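Local coordinates for RidA family protein (Psychrobacter sp. MES7-P7E, PDB 6L8P) that probably hydrolyses reactive enamine and imine intermediates to their keto acids with release of ammonia, as a trimeric member of the RidA family from a cold-adapted Antarctic bacterium, at residues E65-Q70 and F105-E110. The protein carries 1 engineered substitution. Sequence-based numbering, arbitrary orientation.
Sequences EGFKAQ and FAVLNE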
loop_
_atom_site.group_PDB
_atom_site.type_symbol
_atom_site.label_atom_id
_atom_site.label_comp_id
_atom_site.label_asym_id
_atom_site.label_seq_id
_atom_site.Cartn_x
_atom_site.Cartn_y
_atom_site.Cartn_z
ATOM N N GLU A 65 -25.417 -2.696 4.270
ATOM C CA GLU A 65 -25.977 -3.042 2.968
ATOM C C GLU A 65 -25.601 -2.005 1.910
ATOM O O GLU A 65 -26.006 -0.837 2.016
ATOM C CB GLU A 65 -27.499 -3.136 3.067
ATOM C CG GLU A 65 -27.985 -4.419 3.716
ATOM C CD GLU A 65 -27.635 -5.657 2.894
ATOM O OE1 GLU A 65 -27.741 -5.600 1.644
ATOM O OE2 GLU A 65 -27.252 -6.685 3.504
ATOM N N GLY A 66 -24.860 -2.446 0.886
ATOM C CA GLY A 66 -24.525 -1.630 -0.264
ATOM C C GLY A 66 -23.270 -0.786 -0.078
ATOM O O GLY A 66 -22.815 -0.518 1.037
ATOM N N PHE A 67 -22.757 -0.287 -1.221
ATOM C CA PHE A 67 -21.494 0.443 -1.209
ATOM C C PHE A 67 -21.554 1.698 -0.346
ATOM O O PHE A 67 -20.645 1.943 0.433
ATOM C CB PHE A 67 -21.064 0.839 -2.622
ATOM C CG PHE A 67 -19.866 1.704 -2.617
ATOM C CD1 PHE A 67 -18.600 1.147 -2.528
ATOM C CD2 PHE A 67 -19.995 3.090 -2.640
ATOM C CE1 PHE A 67 -17.482 1.993 -2.463
ATOM C CE2 PHE A 67 -18.894 3.929 -2.564
ATOM C CZ PHE A 67 -17.636 3.371 -2.471
ATOM N N LYS A 68 -22.549 2.577 -0.549
ATOM C CA LYS A 68 -22.513 3.854 0.168
ATOM C C LYS A 68 -22.499 3.644 1.678
ATOM O O LYS A 68 -21.729 4.287 2.408
ATOM C CB LYS A 68 -23.716 4.720 -0.231
ATOM C CG LYS A 68 -23.586 6.137 0.325
ATOM C CD LYS A 68 -24.531 7.079 -0.430
ATOM C CE LYS A 68 -24.758 8.340 0.353
ATOM N NZ LYS A 68 -26.135 8.865 0.091
ATOM N N ALA A 69 -23.376 2.760 2.162
ATOM C CA ALA A 69 -23.454 2.498 3.589
ATOM C C ALA A 69 -22.161 1.874 4.106
ATOM O O ALA A 69 -21.687 2.220 5.193
ATOM C CB ALA A 69 -24.655 1.597 3.875
ATOM N N GLN A 70 -21.568 0.962 3.328
ATOM C CA GLN A 70 -20.281 0.408 3.746
ATOM C C GLN A 70 -19.197 1.470 3.772
ATOM O O GLN A 70 -18.389 1.493 4.704
ATOM C CB GLN A 70 -19.851 -0.734 2.820
ATOM C CG GLN A 70 -20.609 -2.026 3.138
ATOM C CD GLN A 70 -20.188 -3.196 2.291
ATOM O OE1 GLN A 70 -19.018 -3.348 1.949
ATOM N NE2 GLN A 70 -21.145 -4.035 1.920
ATOM N N PHE A 105 -16.877 4.739 -7.900
ATOM C CA PHE A 105 -15.877 5.800 -7.726
ATOM C C PHE A 105 -16.531 7.153 -7.438
ATOM O O PHE A 105 -16.111 7.869 -6.518
ATOM C CB PHE A 105 -14.991 5.848 -8.978
ATOM C CG PHE A 105 -13.719 6.701 -8.858
ATOM C CD1 PHE A 105 -12.668 6.300 -8.048
ATOM C CD2 PHE A 105 -13.573 7.860 -9.611
ATOM C CE1 PHE A 105 -11.472 7.059 -7.952
ATOM C CE2 PHE A 105 -12.384 8.639 -9.520
ATOM C CZ PHE A 105 -11.343 8.231 -8.697
ATOM N N ALA A 106 -17.592 7.499 -8.172
ATOM C CA ALA A 106 -18.217 8.798 -7.931
ATOM C C ALA A 106 -18.755 8.882 -6.514
ATOM O O ALA A 106 -18.497 9.860 -5.798
ATOM C CB ALA A 106 -19.331 9.050 -8.959
ATOM N N VAL A 107 -19.459 7.831 -6.055
ATOM C CA VAL A 107 -19.991 7.897 -4.707
ATOM C C VAL A 107 -18.863 7.844 -3.670
ATOM O O VAL A 107 -18.948 8.509 -2.633
ATOM C CB VAL A 107 -21.027 6.777 -4.508
ATOM C CG1 VAL A 107 -21.487 6.715 -3.062
ATOM C CG2 VAL A 107 -22.208 7.031 -5.419
ATOM N N LEU A 108 -17.768 7.117 -3.957
ATOM C CA LEU A 108 -16.605 7.156 -3.072
ATOM C C LEU A 108 -16.141 8.593 -2.865
ATOM O O LEU A 108 -15.931 9.043 -1.728
ATOM C CB LEU A 108 -15.465 6.326 -3.689
ATOM C CG LEU A 108 -14.133 6.364 -2.924
ATOM C CD1 LEU A 108 -14.227 5.374 -1.738
ATOM C CD2 LEU A 108 -12.940 6.082 -3.842
ATOM N N ASN A 109 -16.023 9.333 -3.975
ATOM C CA ASN A 109 -15.523 10.694 -3.849
ATOM C C ASN A 109 -16.506 11.557 -3.066
ATOM O O ASN A 109 -16.078 12.381 -2.240
ATOM C CB ASN A 109 -15.222 11.253 -5.242
ATOM C CG ASN A 109 -13.973 10.614 -5.867
ATOM O OD1 ASN A 109 -12.989 10.340 -5.162
ATOM N ND2 ASN A 109 -13.991 10.409 -7.185
ATOM N N GLU A 110 -17.811 11.292 -3.210
ATOM C CA GLU A 110 -18.812 12.037 -2.442
ATOM C C GLU A 110 -18.707 11.750 -0.949
ATOM O O GLU A 110 -18.777 12.671 -0.117
ATOM C CB GLU A 110 -20.210 11.701 -2.949
ATOM C CG GLU A 110 -20.502 12.243 -4.332
ATOM C CD GLU A 110 -21.861 11.799 -4.857
ATOM O OE1 GLU A 110 -22.630 11.168 -4.090
ATOM O OE2 GLU A 110 -22.153 12.084 -6.040
#
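Phe67 pushes the CE2 and CZ end of its ring against Val107 and Leu108, joining the first turn of helix 67-84 to the start of helix 105-115. These are the two helices that pack on the mixed sheet of the RidA (YjgF/YER057c/UK114) fold. The ring meets its neighbour rim-on: CG1 of Val107 lies near the ring plane, 3.8 Å from Phe67 CE2. Phe67 CZ reaches Leu108 CB at 3.9 Å, while the backbone N of Leu108 sits obliquely to the ring, 3.7 Å from Phe67 CE2. With CG anti to the backbone N (chi1 174°), the phenyl group points toward helix 105-115, and it also touches Leu99, Val136 and Val137. Were Phe67 an alanine, Val107 CG1 and Leu108 CB would probably lose the ring edge they pack against, leaving a gap between the helix starts. Leu108 is buried and reaches strands 92-99 and 122-127, touching Val97 and Arg123. On the more exposed flank, the aliphatic part of Lys68 runs roughly perpendicular to the Val107 side chain, Lys68 CG to Val107 CG1 4.0 Å. No hydrogen bond links the two segments; side-chain carbons carry nearly all of the contact. Within helix 67-84, the backbone O of Gly66, the N-cap, accepts from Gln70 N. Beyond the contact, the second subunit approaches helix 105-115, with Thr37 OG1 of that subunit hydrogen-bonded to the backbone O of Asn109. At the outer margin, Lys68 NZ remains 5.9 Å from Glu110 OE1, too far for a salt bridge despite their opposite charges.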